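Local atomic coordinates of transcriptional regulator AefR (Pseudomonas syringae pv. tomato, PDB entry 3CDL), a protein that probably binds cis-regulatory DNA as a dimeric, all-helical transcription factor of the TetR family. Residues 12-17 and 47-52; 58-63 and 106-111; 88-93 and 157-162; 101-106 and 170-175; 136-141 and 153-158. All blocks are in the same frame, centred on the assembly; numbering follows the deposited sequence. Where two conformers were deposited one is given.

How the contacts relate
Contacts 1, 2, 4 and 5 are buried, whereas contact 3 is partly buried because its Lys93–His160 half is less enclosed. Contact 1 lies within the predicted DNA-binding part. Contact 2 joins that part to the C-terminal domain, and the salt bridge Glu12–Arg63 ties it to contact 1. Helix 100-114 serves both contact 2 and contact 4, which share Ala106; helix 152-167 serves contacts 3 and 5, whose centres are about 10 Å apart. Aliphatic groups alone meet in contacts 2 and 4, an isoleucine meets alanines and backbone in contact 5, and rings enter in contacts 1 and 3. Contacts 2 to 5 also touch the second subunit.

Contact 1 (12-17 and 47-52); sequences ESIVQA and YNHFPS
Ile14 and His49 meet where the methyl CD1 of Ile14 lies at the edge of the imidazole, in its plane, 3.4 Å from His49 ND1. The two side chains cross at about a right angle, and ND1, buried here, has no hydrogen-bonding partner in the model. The other branch of Ile14 serves the next residue: CG2, anti to the backbone N because chi1 is -57°, lies 4.2 Å from Phe50 CD2, and the side chains of Ile14 and Phe50 slide past each other in opposite directions. Val15 CG2 approaches the far end of the same phenyl ring, 3.8 Å from Phe50 CZ, and its side chain crosses that of Phe50 roughly at right angles. One ring is thus touched by two branched residues, both coming obliquely, Ile14 CG2 at CD2 and CE2 and Val15 CG2 at CZ.

Phe50 is the first residue to leave helical backbone angles after helix 43-49, so this packing holds the exit of the predicted helix-turn-helix segment against helix 9-24. A second tie to that helix comes from Arg11, whose NH2 bonds to His49 O. Further out, Ser52 takes the N-cap position of helix 53-64. Leu56 and Glu59 of that helix also pack on Phe50, and Ile35 of helix 32-39 packs on Ile14; the small three-helix DNA-binding unit and the connecting helix 53-64 therefore converge here.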
# COMPACT_ATOMS: atom_id res chain seq x y z
N GLU B 12 1.46 -3.35 27.17
CA GLU B 12 2.31 -2.73 26.15
C GLU B 12 3.62 -3.48 26.02
O GLU B 12 4.08 -3.72 24.91
CB GLU B 12 2.57 -1.25 26.45
CG GLU B 12 1.33 -0.35 26.48
CD GLU B 12 0.63 -0.19 25.12
OE1 GLU B 12 -0.39 0.54 25.08
OE2 GLU B 12 1.09 -0.77 24.11
N SER B 13 4.19 -3.85 27.16
CA SER B 13 5.39 -4.67 27.22
C SER B 13 5.25 -5.91 26.32
O SER B 13 6.08 -6.16 25.45
CB SER B 13 5.67 -5.07 28.68
OG SER B 13 6.97 -5.59 28.86
N ILE B 14 4.18 -6.67 26.53
CA ILE B 14 3.93 -7.91 25.78
C ILE B 14 3.63 -7.64 24.29
O ILE B 14 4.14 -8.35 23.41
CB ILE B 14 2.77 -8.72 26.42
CG1 ILE B 14 3.08 -9.04 27.89
CG2 ILE B 14 2.50 -9.99 25.61
CD1 ILE B 14 1.85 -9.36 28.72
N VAL B 15 2.79 -6.64 24.01
CA VAL B 15 2.51 -6.21 22.64
C VAL B 15 3.82 -5.86 21.93
O VAL B 15 4.04 -6.32 20.81
CB VAL B 15 1.54 -5.00 22.60
CG1 VAL B 15 1.45 -4.42 21.21
CG2 VAL B 15 0.15 -5.40 23.10
N GLN B 16 4.67 -5.08 22.60
CA GLN B 16 5.98 -4.64 22.07
C GLN B 16 6.88 -5.80 21.67
O GLN B 16 7.43 -5.82 20.57
CB GLN B 16 6.72 -3.77 23.09
CG GLN B 16 6.96 -2.37 22.64
CD GLN B 16 5.67 -1.64 22.36
OE1 GLN B 16 5.04 -1.82 21.30
NE2 GLN B 16 5.27 -0.79 23.31
N ALA B 17 7.02 -6.74 22.59
CA ALA B 17 7.76 -7.97 22.32
C ALA B 17 7.11 -8.74 21.18
O ALA B 17 7.81 -9.39 20.40
CB ALA B 17 7.80 -8.82 23.57
N TYR B 47 -0.45 -15.28 28.93
CA TYR B 47 -1.74 -15.88 28.59
C TYR B 47 -2.92 -15.17 29.24
O TYR B 47 -4.03 -15.15 28.69
CB TYR B 47 -1.77 -17.39 28.87
CG TYR B 47 -1.00 -18.22 27.85
CD1 TYR B 47 -1.45 -18.34 26.54
CD2 TYR B 47 0.17 -18.89 28.21
CE1 TYR B 47 -0.75 -19.10 25.60
CE2 TYR B 47 0.89 -19.65 27.27
CZ TYR B 47 0.41 -19.75 25.97
OH TYR B 47 1.10 -20.49 25.05
N ASN B 48 -2.66 -14.58 30.42
CA ASN B 48 -3.62 -13.75 31.14
C ASN B 48 -4.11 -12.60 30.26
O ASN B 48 -5.31 -12.41 30.09
CB ASN B 48 -2.99 -13.19 32.42
CG ASN B 48 -2.74 -14.27 33.48
OD1 ASN B 48 -3.45 -15.27 33.57
ND2 ASN B 48 -1.71 -14.04 34.31
N HIS B 49 -3.18 -11.85 29.70
CA HIS B 49 -3.52 -10.74 28.82
C HIS B 49 -4.07 -11.20 27.47
O HIS B 49 -5.10 -10.71 27.02
CB HIS B 49 -2.35 -9.77 28.67
CG HIS B 49 -2.19 -8.85 29.85
ND1 HIS B 49 -0.95 -8.47 30.34
CD2 HIS B 49 -3.10 -8.26 30.66
CE1 HIS B 49 -1.12 -7.68 31.38
NE2 HIS B 49 -2.41 -7.54 31.60
N PHE B 50 -3.39 -12.17 26.84
CA PHE B 50 -3.81 -12.71 25.55
C PHE B 50 -3.80 -14.22 25.57
O PHE B 50 -2.72 -14.82 25.59
CB PHE B 50 -2.88 -12.22 24.44
CG PHE B 50 -2.71 -10.73 24.42
CD1 PHE B 50 -3.64 -9.91 23.76
CD2 PHE B 50 -1.63 -10.14 25.07
CE1 PHE B 50 -3.49 -8.53 23.74
CE2 PHE B 50 -1.47 -8.76 25.06
CZ PHE B 50 -2.41 -7.95 24.40
N PRO B 51 -5.00 -14.84 25.55
CA PRO B 51 -5.12 -16.31 25.61
C PRO B 51 -4.61 -17.04 24.36
O PRO B 51 -4.50 -18.26 24.37
CB PRO B 51 -6.63 -16.54 25.79
CG PRO B 51 -7.21 -15.20 26.11
CD PRO B 51 -6.32 -14.20 25.46
N SER B 52 -4.29 -16.30 23.30
CA SER B 52 -3.79 -16.87 22.05
C SER B 52 -3.27 -15.79 21.12
O SER B 52 -3.62 -14.62 21.27
CB SER B 52 -4.87 -17.68 21.34
OG SER B 52 -5.98 -16.87 21.01

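Contact 2 (58-63 and 106-111); sequences AEMLQR and ARVVVG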
# COMPACT_ATOMS: atom_id res chain seq x y z
N ALA B 58 -5.65 -9.80 17.10
CA ALA B 58 -6.89 -9.02 17.14
C ALA B 58 -6.64 -7.64 17.71
O ALA B 58 -7.17 -6.66 17.21
CB ALA B 58 -7.96 -9.73 17.95
N GLU B 59 -5.80 -7.57 18.75
CA GLU B 59 -5.51 -6.34 19.46
C GLU B 59 -4.65 -5.41 18.62
O GLU B 59 -4.91 -4.22 18.54
CB GLU B 59 -4.81 -6.64 20.78
CG GLU B 59 -5.37 -5.87 21.99
CD GLU B 59 -5.10 -4.39 21.95
OE1 GLU B 59 -4.21 -3.92 22.69
OE2 GLU B 59 -5.78 -3.69 21.18
N MSE B 60 -3.61 -5.98 18.01
CA MSE B 60 -2.76 -5.26 17.08
C MSE B 60 -3.52 -4.65 15.91
O MSE B 60 -3.23 -3.52 15.49
CB MSE B 60 -1.70 -6.20 16.54
CG MSE B 60 -0.42 -6.19 17.33
SE MSE B 60 0.73 -7.67 16.85
CE MSE B 60 0.56 -7.75 14.92
N LEU B 61 -4.47 -5.40 15.36
CA LEU B 61 -5.32 -4.91 14.28
C LEU B 61 -6.11 -3.68 14.74
O LEU B 61 -5.97 -2.60 14.17
CB LEU B 61 -6.25 -6.03 13.81
CG LEU B 61 -6.70 -6.08 12.36
CD1 LEU B 61 -5.52 -6.15 11.39
CD2 LEU B 61 -7.65 -7.27 12.14
N GLN B 62 -6.92 -3.85 15.80
CA GLN B 62 -7.70 -2.75 16.39
C GLN B 62 -6.87 -1.48 16.48
O GLN B 62 -7.33 -0.41 16.11
CB GLN B 62 -8.21 -3.11 17.80
CG GLN B 62 -8.98 -4.44 17.95
CD GLN B 62 -10.33 -4.49 17.24
OE1 GLN B 62 -11.39 -4.40 17.89
NE2 GLN B 62 -10.31 -4.64 15.92
N ARG B 63 -5.63 -1.63 16.94
CA ARG B 63 -4.68 -0.53 17.14
C ARG B 63 -4.24 0.14 15.86
O ARG B 63 -3.83 1.30 15.87
CB ARG B 63 -3.43 -1.04 17.83
CG ARG B 63 -3.53 -1.20 19.30
CD ARG B 63 -2.15 -1.49 19.85
NE ARG B 63 -2.21 -1.99 21.22
CZ ARG B 63 -1.25 -1.82 22.12
NH1 ARG B 63 -0.15 -1.16 21.80
NH2 ARG B 63 -1.40 -2.31 23.34
N ALA B 106 2.23 -1.52 11.97
CA ALA B 106 1.71 -1.59 10.63
C ALA B 106 2.46 -2.63 9.81
O ALA B 106 1.84 -3.47 9.15
CB ALA B 106 1.82 -0.24 9.99
N ARG B 107 3.79 -2.58 9.86
CA ARG B 107 4.63 -3.52 9.14
C ARG B 107 4.34 -4.97 9.54
O ARG B 107 4.00 -5.81 8.69
CB ARG B 107 6.10 -3.23 9.38
CG ARG B 107 6.79 -2.54 8.23
CD ARG B 107 8.24 -2.23 8.57
NE ARG B 107 8.35 -1.29 9.69
CZ ARG B 107 8.71 -0.01 9.57
NH1 ARG B 107 9.02 0.48 8.38
NH2 ARG B 107 8.78 0.77 10.65
N VAL B 108 4.45 -5.28 10.83
CA VAL B 108 4.13 -6.64 11.25
C VAL B 108 2.69 -7.06 10.91
O VAL B 108 2.49 -8.20 10.55
CB VAL B 108 4.65 -7.06 12.70
CG1 VAL B 108 5.86 -6.25 13.11
CG2 VAL B 108 3.58 -6.96 13.74
N VAL B 109 1.72 -6.14 10.95
CA VAL B 109 0.31 -6.53 10.68
C VAL B 109 0.05 -6.81 9.20
O VAL B 109 -0.54 -7.84 8.84
CB VAL B 109 -0.74 -5.52 11.26
CG1 VAL B 109 -2.14 -5.92 10.88
CG2 VAL B 109 -0.65 -5.47 12.76
N VAL B 110 0.48 -5.89 8.35
CA VAL B 110 0.55 -6.11 6.92
C VAL B 110 1.36 -7.35 6.58
O VAL B 110 0.94 -8.17 5.76
CB VAL B 110 1.13 -4.89 6.20
CG1 VAL B 110 1.23 -5.17 4.68
CG2 VAL B 110 0.28 -3.66 6.48
N GLY B 111 2.51 -7.50 7.21
CA GLY B 111 3.34 -8.68 7.00
C GLY B 111 2.62 -9.96 7.39
O GLY B 111 2.80 -11.01 6.77
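Two torsions bring Met60, a selenomethionine, onto Val108 and Val109: its chain runs extended through chi2 (167°) and then bends at chi3 (41°), which turns the terminal methyl CE to the valines. This is helix-to-helix packing between the DNA-binding part and the C-terminal domain of a TetR-type fold. The short segments approach to 10.1 Å between axes at a signed crossing angle of -120°, and the nearest alpha carbons, those of Leu61 and Val109, are 6.9 Å apart.

Val109 points at helix 53-64 and splits its two methyls between neighbouring residues. Its CG1, anti to the backbone N, meets Leu61 CD1 at 3.4 Å, the two side chains crossing at about a right angle. Its CG2, beside the backbone N, lies along Met60, reaching both CB at 4.0 Å and CE at 3.4 Å as the two side chains slide past each other in opposite directions. Val108 comes to the same selenomethionine crosswise, so that CE is gripped by one methyl from each of two successive residues. The cluster is wholly aliphatic apart from the selenium, and Phe22 of helix 9-24 and Leu105 also pack on Met60.

Polar groups stay at the flank. Arg63 bonds to Glu59 one turn back in a salt bridge and also pairs with Glu12, tying helix 53-64 to helix 9-24. In the pair within the helix, Arg63 NE keeps Glu59 OE1 almost in the guanidinium plane at 3.1 Å, whereas the oxygen is met from above its own carboxylate plane.

Contact 3 (88-93 and 157-162); sequences ELLWGK and TQMHAL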
# COMPACT_ATOMS: atom_id res chain seq x y z
N GLU B 88 -6.29 20.89 9.55
CA GLU B 88 -6.22 20.28 10.88
C GLU B 88 -6.46 18.76 10.92
O GLU B 88 -5.82 18.05 11.69
CB GLU B 88 -7.28 20.94 11.75
CG GLU B 88 -6.78 21.50 13.03
CD GLU B 88 -7.86 22.31 13.73
OE1 GLU B 88 -7.65 23.52 13.97
OE2 GLU B 88 -8.94 21.74 14.01
N LEU B 89 -7.39 18.27 10.10
CA LEU B 89 -7.66 16.84 10.04
C LEU B 89 -6.44 16.15 9.45
O LEU B 89 -5.95 15.15 9.97
CB LEU B 89 -8.88 16.53 9.14
CG LEU B 89 -10.30 16.49 9.73
CD1 LEU B 89 -10.94 17.87 9.75
CD2 LEU B 89 -11.20 15.51 8.96
N LEU B 90 -5.97 16.70 8.34
CA LEU B 90 -4.87 16.11 7.61
C LEU B 90 -3.61 16.07 8.47
O LEU B 90 -2.84 15.11 8.41
CB LEU B 90 -4.65 16.91 6.32
CG LEU B 90 -5.35 16.48 5.03
CD1 LEU B 90 -6.28 15.27 5.18
CD2 LEU B 90 -6.02 17.67 4.31
N TRP B 91 -3.40 17.10 9.28
CA TRP B 91 -2.28 17.09 10.19
C TRP B 91 -2.38 16.02 11.26
O TRP B 91 -1.40 15.32 11.52
CB TRP B 91 -1.98 18.46 10.79
CG TRP B 91 -1.02 19.25 9.95
CD1 TRP B 91 -1.29 20.40 9.28
CD2 TRP B 91 0.35 18.93 9.65
NE1 TRP B 91 -0.17 20.84 8.62
CE2 TRP B 91 0.85 19.95 8.82
CE3 TRP B 91 1.21 17.88 10.02
CZ2 TRP B 91 2.17 19.97 8.34
CZ3 TRP B 91 2.52 17.89 9.54
CH2 TRP B 91 2.98 18.93 8.71
N GLY B 92 -3.55 15.88 11.88
CA GLY B 92 -3.82 14.75 12.79
C GLY B 92 -3.40 13.40 12.21
O GLY B 92 -2.59 12.68 12.80
N LYS B 93 -3.94 13.05 11.04
CA LYS B 93 -3.55 11.81 10.38
C LYS B 93 -2.06 11.75 10.01
O LYS B 93 -1.48 10.68 10.04
CB LYS B 93 -4.41 11.57 9.14
CG LYS B 93 -4.27 10.17 8.50
CD LYS B 93 -4.49 9.03 9.51
CE LYS B 93 -5.01 7.73 8.89
NZ LYS B 93 -4.34 7.28 7.59
N THR B 157 -11.05 7.75 0.88
CA THR B 157 -9.98 6.88 0.38
C THR B 157 -8.91 7.66 -0.40
O THR B 157 -7.73 7.49 -0.16
CB THR B 157 -10.58 5.71 -0.42
OG1 THR B 157 -11.54 5.05 0.41
CG2 THR B 157 -9.48 4.70 -0.88
N GLN B 158 -9.37 8.51 -1.30
CA GLN B 158 -8.52 9.43 -2.05
C GLN B 158 -7.80 10.35 -1.09
O GLN B 158 -6.56 10.50 -1.16
CB GLN B 158 -9.39 10.24 -3.01
CG GLN B 158 -10.16 9.40 -4.03
CD GLN B 158 -11.03 10.24 -4.93
OE1 GLN B 158 -10.82 10.27 -6.12
NE2 GLN B 158 -11.99 10.96 -4.35
N MSE B 159 -8.56 10.92 -0.15
CA MSE B 159 -8.01 11.79 0.89
C MSE B 159 -6.82 11.09 1.55
O MSE B 159 -5.73 11.64 1.63
CB MSE B 159 -9.09 12.10 1.92
CG MSE B 159 -9.17 13.56 2.35
SE MSE B 159 -10.28 13.89 3.94
CE MSE B 159 -11.40 15.30 3.27
N HIS B 160 -7.07 9.88 2.04
CA HIS B 160 -6.09 9.06 2.74
C HIS B 160 -4.91 8.64 1.89
O HIS B 160 -3.76 8.68 2.36
CB HIS B 160 -6.75 7.84 3.36
CG HIS B 160 -7.31 8.10 4.72
ND1 HIS B 160 -8.67 8.11 4.98
CD2 HIS B 160 -6.70 8.38 5.90
CE1 HIS B 160 -8.88 8.37 6.26
NE2 HIS B 160 -7.70 8.55 6.84
N ALA B 161 -5.21 8.26 0.64
CA ALA B 161 -4.22 7.93 -0.39
C ALA B 161 -3.24 9.05 -0.67
O ALA B 161 -2.07 8.81 -0.93
CB ALA B 161 -4.95 7.57 -1.71
N LEU B 162 -3.71 10.28 -0.66
CA LEU B 162 -2.84 11.41 -0.94
C LEU B 162 -1.75 11.60 0.13
O LEU B 162 -0.73 12.17 -0.18
CB LEU B 162 -3.66 12.69 -1.14
CG LEU B 162 -4.04 13.16 -2.57
CD1 LEU B 162 -3.42 12.33 -3.72
CD2 LEU B 162 -5.56 13.42 -2.79
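Lys93 reaches across to His160 with a twice-bent side chain that crosses that of the histidine at about a right angle, a contact between helix 82-97 and helix 152-167 in the helical C-terminal domain expected of a TetR-family regulator. From CB, which points toward helix 152-167, chi1 of -169° places Lys93 CG anti to the backbone N, 4.0 Å from His160 CD2. A bend at chi2 (53°) redirects the chain before CD, and it then runs on to Lys93 CE, which sits evenly 3.5 Å from His160 CD2 and likewise from His160 NE2. A second bend, at chi4, brings the tip in obliquely beside CD2: Lys93 NZ ends 3.1 Å from His160 CD2 and farther from His160 NE2. With carbon as its nearest ring neighbour, the ammonium makes a close packing contact here in place of a hydrogen bond.

The imidazole is held from other quarters. Phe134 of helix 133-143 stacks on it and also touches Lys93, and ND1 makes a weak hydrogen bond to Ala156 O one turn back. Such surroundings could limit how far the ring turns about chi2.

Toward the N-terminal side of both segments the chemistry becomes apolar. Leu90 and the selenomethionine Met159 are both buried, with Val188 and Phe195 of helix 181-199 packing on Leu90 and Met159 respectively. The alpha carbons of Leu90 and Met159 are 8.6 Å apart and the packing between them is loose. Met159 is modelled in two conformers, and in the one given, hence with less certainty, Leu90 CD1 lies 4.4 Å from Met159 CG.

Contact 4 (101-106 and 170-175); sequences SFLDLA and PQVTFN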
# COMPACT_ATOMS: atom_id res chain seq x y z
N SER B 101 6.78 3.74 16.03
CA SER B 101 6.19 2.61 16.73
C SER B 101 4.89 2.17 16.03
O SER B 101 4.52 0.99 16.05
CB SER B 101 5.99 2.93 18.23
OG SER B 101 5.23 4.11 18.43
N PHE B 102 4.22 3.13 15.39
CA PHE B 102 3.04 2.82 14.58
C PHE B 102 3.46 2.16 13.27
O PHE B 102 2.87 1.16 12.85
CB PHE B 102 2.23 4.10 14.35
CG PHE B 102 1.06 3.92 13.43
CD1 PHE B 102 1.21 4.04 12.05
CD2 PHE B 102 -0.21 3.67 13.94
CE1 PHE B 102 0.14 3.87 11.21
CE2 PHE B 102 -1.30 3.50 13.07
CZ PHE B 102 -1.11 3.61 11.71
N LEU B 103 4.48 2.69 12.61
CA LEU B 103 4.96 2.07 11.38
C LEU B 103 5.37 0.63 11.60
O LEU B 103 5.07 -0.24 10.78
CB LEU B 103 6.10 2.87 10.75
CG LEU B 103 5.60 4.16 10.08
CD1 LEU B 103 6.77 5.04 9.75
CD2 LEU B 103 4.67 3.94 8.84
N ASP B 104 6.03 0.38 12.72
CA ASP B 104 6.41 -0.97 13.13
C ASP B 104 5.23 -1.94 13.25
O ASP B 104 5.28 -3.02 12.68
CB ASP B 104 7.19 -0.92 14.43
CG ASP B 104 8.59 -0.39 14.22
OD1 ASP B 104 8.89 -0.04 13.07
OD2 ASP B 104 9.38 -0.30 15.20
N LEU B 105 4.20 -1.55 13.98
CA LEU B 105 3.00 -2.35 14.11
C LEU B 105 2.40 -2.60 12.73
O LEU B 105 2.09 -3.74 12.37
CB LEU B 105 2.01 -1.63 15.02
CG LEU B 105 0.52 -1.99 14.93
CD1 LEU B 105 0.18 -2.97 16.00
CD2 LEU B 105 -0.30 -0.76 15.13
N ALA B 106 2.23 -1.52 11.97
CA ALA B 106 1.71 -1.59 10.63
C ALA B 106 2.46 -2.63 9.81
O ALA B 106 1.84 -3.47 9.15
CB ALA B 106 1.82 -0.24 9.99
N PRO B 170 5.51 3.76 1.46
CA PRO B 170 6.97 3.68 1.38
C PRO B 170 7.64 3.17 2.65
O PRO B 170 8.61 2.42 2.58
CB PRO B 170 7.39 5.13 1.08
CG PRO B 170 6.27 5.62 0.22
CD PRO B 170 5.03 5.07 0.94
N GLN B 171 7.12 3.57 3.80
CA GLN B 171 7.75 3.23 5.06
C GLN B 171 7.48 1.77 5.45
O GLN B 171 8.36 1.06 5.98
CB GLN B 171 7.28 4.19 6.17
CG GLN B 171 7.83 5.60 6.04
CD GLN B 171 7.11 6.44 4.98
OE1 GLN B 171 6.06 6.07 4.51
NE2 GLN B 171 7.71 7.57 4.60
N VAL B 172 6.26 1.32 5.15
CA VAL B 172 5.81 -0.01 5.51
C VAL B 172 6.43 -1.01 4.54
O VAL B 172 6.81 -2.10 4.92
CB VAL B 172 4.23 -0.11 5.52
CG1 VAL B 172 3.75 -1.54 5.31
CG2 VAL B 172 3.66 0.48 6.78
N THR B 173 6.55 -0.64 3.27
CA THR B 173 6.96 -1.63 2.27
C THR B 173 8.46 -1.62 2.01
O THR B 173 9.05 -2.67 1.77
CB THR B 173 6.13 -1.52 0.95
OG1 THR B 173 6.34 -0.24 0.36
CG2 THR B 173 4.67 -1.64 1.24
N PHE B 174 9.08 -0.45 2.06
CA PHE B 174 10.50 -0.32 1.69
C PHE B 174 11.38 0.14 2.84
O PHE B 174 12.56 0.42 2.64
CB PHE B 174 10.65 0.65 0.50
CG PHE B 174 10.01 0.17 -0.78
CD1 PHE B 174 10.50 -0.97 -1.43
CD2 PHE B 174 8.93 0.86 -1.34
CE1 PHE B 174 9.91 -1.43 -2.62
CE2 PHE B 174 8.33 0.40 -2.53
CZ PHE B 174 8.83 -0.75 -3.17
N ASN B 175 10.81 0.20 4.04
CA ASN B 175 11.44 0.94 5.16
C ASN B 175 12.04 2.24 4.69
O ASN B 175 13.25 2.46 4.79
CB ASN B 175 12.46 0.09 5.91
CG ASN B 175 11.91 -0.47 7.22
OD1 ASN B 175 11.44 -1.61 7.27
ND2 ASN B 175 11.97 0.33 8.28
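Leu103 is the first residue of 101-106 to touch helix 169-174, and it does so with both methyls. The isobutyl fork straddles the CB of Gln171: Leu103 CD1 and Leu103 CD2 are each 3.7 Å from Gln171 CB. Leu103 CD1 also reaches the next carbon of the glutamine, Gln171 CG, at 3.9 Å. Leu103 CD2 also approaches Val172 CG2 at 4.2 Å, so one leucine spans two consecutive residues of the partner helix, its side chain lying oblique to both of theirs.

Gln171 offers only its aliphatic base to this leucine. Its chain bends at chi2 (78°), carrying the amide away, where NE2 is hydrogen-bonded to Ala177 O and to Phe166 O. NE2 is thereby held by backbone oxygens before and after helix 169-174, leaving carbon to face carbon at the interface.

This is packing between two helices of the C-terminal domain of a TetR-type regulator, and it lies next to the dimer interface: Thr173 bonds through its backbone O to Thr113 of the second subunit. The short axes run 9.4 Å apart at 50°, and the alpha carbons of Leu103 and Val172 come within 6.3 Å of each other.

One turn on, Ala106 aims its single methyl at the same branch of Val172, with Ala106 CB 3.8 Å from Val172 CG2. The valine's first torsion sets CG2 beside the backbone N, where it meets both Leu103 CD2 and Ala106 CB.

Contact 5 (136-141 and 153-158); sequences AWIRAA and GFAATQ
A single isoleucine packed on two alanines makes this contact, a buried apolar join between helix 133-143 and the start of helix 152-167 in the C-terminal domain, its centre about 17 Å from the chain centre. Ile138 points toward the other helix, and Ile138 CA lies 7.4 Å from Ala156 CA, the closest such pair. Its two branches divide the work. With chi1 at -70°, CG1 is anti to the carbonyl carbon, and chi2 of 150° extends Ile138 CD1 onto the opposite backbone, 3.5 Å from Ala156 N. From there Ile138 CD1 meets both alanine methyls at 3.9 Å, Ala155 CB and Ala156 CB. The second branch, Ile138 CG2, adds a looser touch at 4.1 Å from Ala155 CB.

Two small residues in succession let the methyl sit close against the helix backbone. Phe195 of helix 181-199 packs on both Ile138 and Ala155, and in the conformer given Met159 also packs on Ile138, so the join belongs to a larger core. On the other flank of 153-158, Phe154 stacks with Phe166 of the second subunit.

Thr157 OG1 gives its hydrogen to Gly153 O over 2.7 Å, tilted 23° from the carbonyl plane, and Thr157 N reaches that oxygen from the opposite face. The hydroxyl thus bonds within its own helix. Across the join only carbon and a backbone nitrogen meet Ile138, which implies that shape and burial, with no charge or polar pairing, hold these two helices together here.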
# COMPACT_ATOMS: atom_id res chain seq x y z
N ALA B 136 -16.71 10.59 8.21
CA ALA B 136 -17.74 11.23 9.01
C ALA B 136 -17.86 12.72 8.65
O ALA B 136 -18.96 13.26 8.51
CB ALA B 136 -17.44 11.05 10.50
N TRP B 137 -16.70 13.35 8.48
CA TRP B 137 -16.60 14.76 8.15
C TRP B 137 -17.15 15.06 6.76
O TRP B 137 -18.00 15.95 6.61
CB TRP B 137 -15.13 15.18 8.23
CG TRP B 137 -14.87 16.66 8.11
CD1 TRP B 137 -14.92 17.60 9.11
CD2 TRP B 137 -14.49 17.36 6.92
NE1 TRP B 137 -14.60 18.84 8.61
CE2 TRP B 137 -14.33 18.71 7.27
CE3 TRP B 137 -14.27 16.96 5.59
CZ2 TRP B 137 -13.97 19.68 6.33
CZ3 TRP B 137 -13.91 17.93 4.67
CH2 TRP B 137 -13.77 19.27 5.04
N ILE B 138 -16.67 14.32 5.75
CA ILE B 138 -17.13 14.49 4.37
C ILE B 138 -18.66 14.45 4.27
O ILE B 138 -19.25 15.31 3.63
CB ILE B 138 -16.45 13.46 3.38
CG1 ILE B 138 -14.96 13.78 3.20
CG2 ILE B 138 -17.13 13.46 2.02
CD1 ILE B 138 -14.08 12.56 2.92
N ARG B 139 -19.27 13.46 4.92
CA ARG B 139 -20.72 13.33 5.03
C ARG B 139 -21.36 14.56 5.68
O ARG B 139 -22.36 15.07 5.19
CB ARG B 139 -21.08 12.05 5.80
CG ARG B 139 -22.58 11.83 6.08
CD ARG B 139 -22.94 10.36 6.38
NE ARG B 139 -21.80 9.57 6.84
CZ ARG B 139 -21.28 8.53 6.18
NH1 ARG B 139 -20.21 7.91 6.67
NH2 ARG B 139 -21.84 8.12 5.05
N ALA B 140 -20.78 15.04 6.78
CA ALA B 140 -21.27 16.26 7.43
C ALA B 140 -21.15 17.50 6.53
O ALA B 140 -22.12 18.26 6.37
CB ALA B 140 -20.57 16.48 8.76
N ALA B 141 -19.97 17.68 5.93
CA ALA B 141 -19.68 18.78 5.00
C ALA B 141 -20.66 18.77 3.82
O ALA B 141 -21.11 19.84 3.37
CB ALA B 141 -18.25 18.69 4.51
N GLY B 153 -17.11 7.41 1.69
CA GLY B 153 -16.03 6.44 1.69
C GLY B 153 -15.14 6.51 0.46
O GLY B 153 -13.91 6.36 0.56
N PHE B 154 -15.73 6.71 -0.71
CA PHE B 154 -14.94 6.92 -1.93
C PHE B 154 -14.02 8.15 -1.78
O PHE B 154 -12.82 8.11 -2.10
CB PHE B 154 -15.88 7.04 -3.12
CG PHE B 154 -15.21 6.97 -4.45
CD1 PHE B 154 -15.03 5.74 -5.08
CD2 PHE B 154 -14.76 8.13 -5.09
CE1 PHE B 154 -14.40 5.66 -6.31
CE2 PHE B 154 -14.13 8.06 -6.35
CZ PHE B 154 -13.96 6.82 -6.95
N ALA B 155 -14.55 9.23 -1.23
CA ALA B 155 -13.82 10.46 -1.12
C ALA B 155 -12.71 10.38 -0.07
O ALA B 155 -11.59 10.87 -0.29
CB ALA B 155 -14.78 11.60 -0.82
N ALA B 156 -13.00 9.74 1.06
CA ALA B 156 -12.03 9.58 2.15
C ALA B 156 -10.81 8.76 1.72
O ALA B 156 -9.67 9.05 2.13
CB ALA B 156 -12.72 8.95 3.38
N THR B 157 -11.05 7.75 0.88
CA THR B 157 -9.98 6.88 0.38
C THR B 157 -8.91 7.66 -0.40
O THR B 157 -7.73 7.49 -0.16
CB THR B 157 -10.58 5.71 -0.42
OG1 THR B 157 -11.54 5.05 0.41
CG2 THR B 157 -9.48 4.70 -0.88
N GLN B 158 -9.37 8.51 -1.30
CA GLN B 158 -8.52 9.43 -2.05
C GLN B 158 -7.80 10.35 -1.09
O GLN B 158 -6.56 10.50 -1.16
CB GLN B 158 -9.39 10.24 -3.01
CG GLN B 158 -10.16 9.40 -4.03
CD GLN B 158 -11.03 10.24 -4.93
OE1 GLN B 158 -10.82 10.27 -6.12
NE2 GLN B 158 -11.99 10.96 -4.35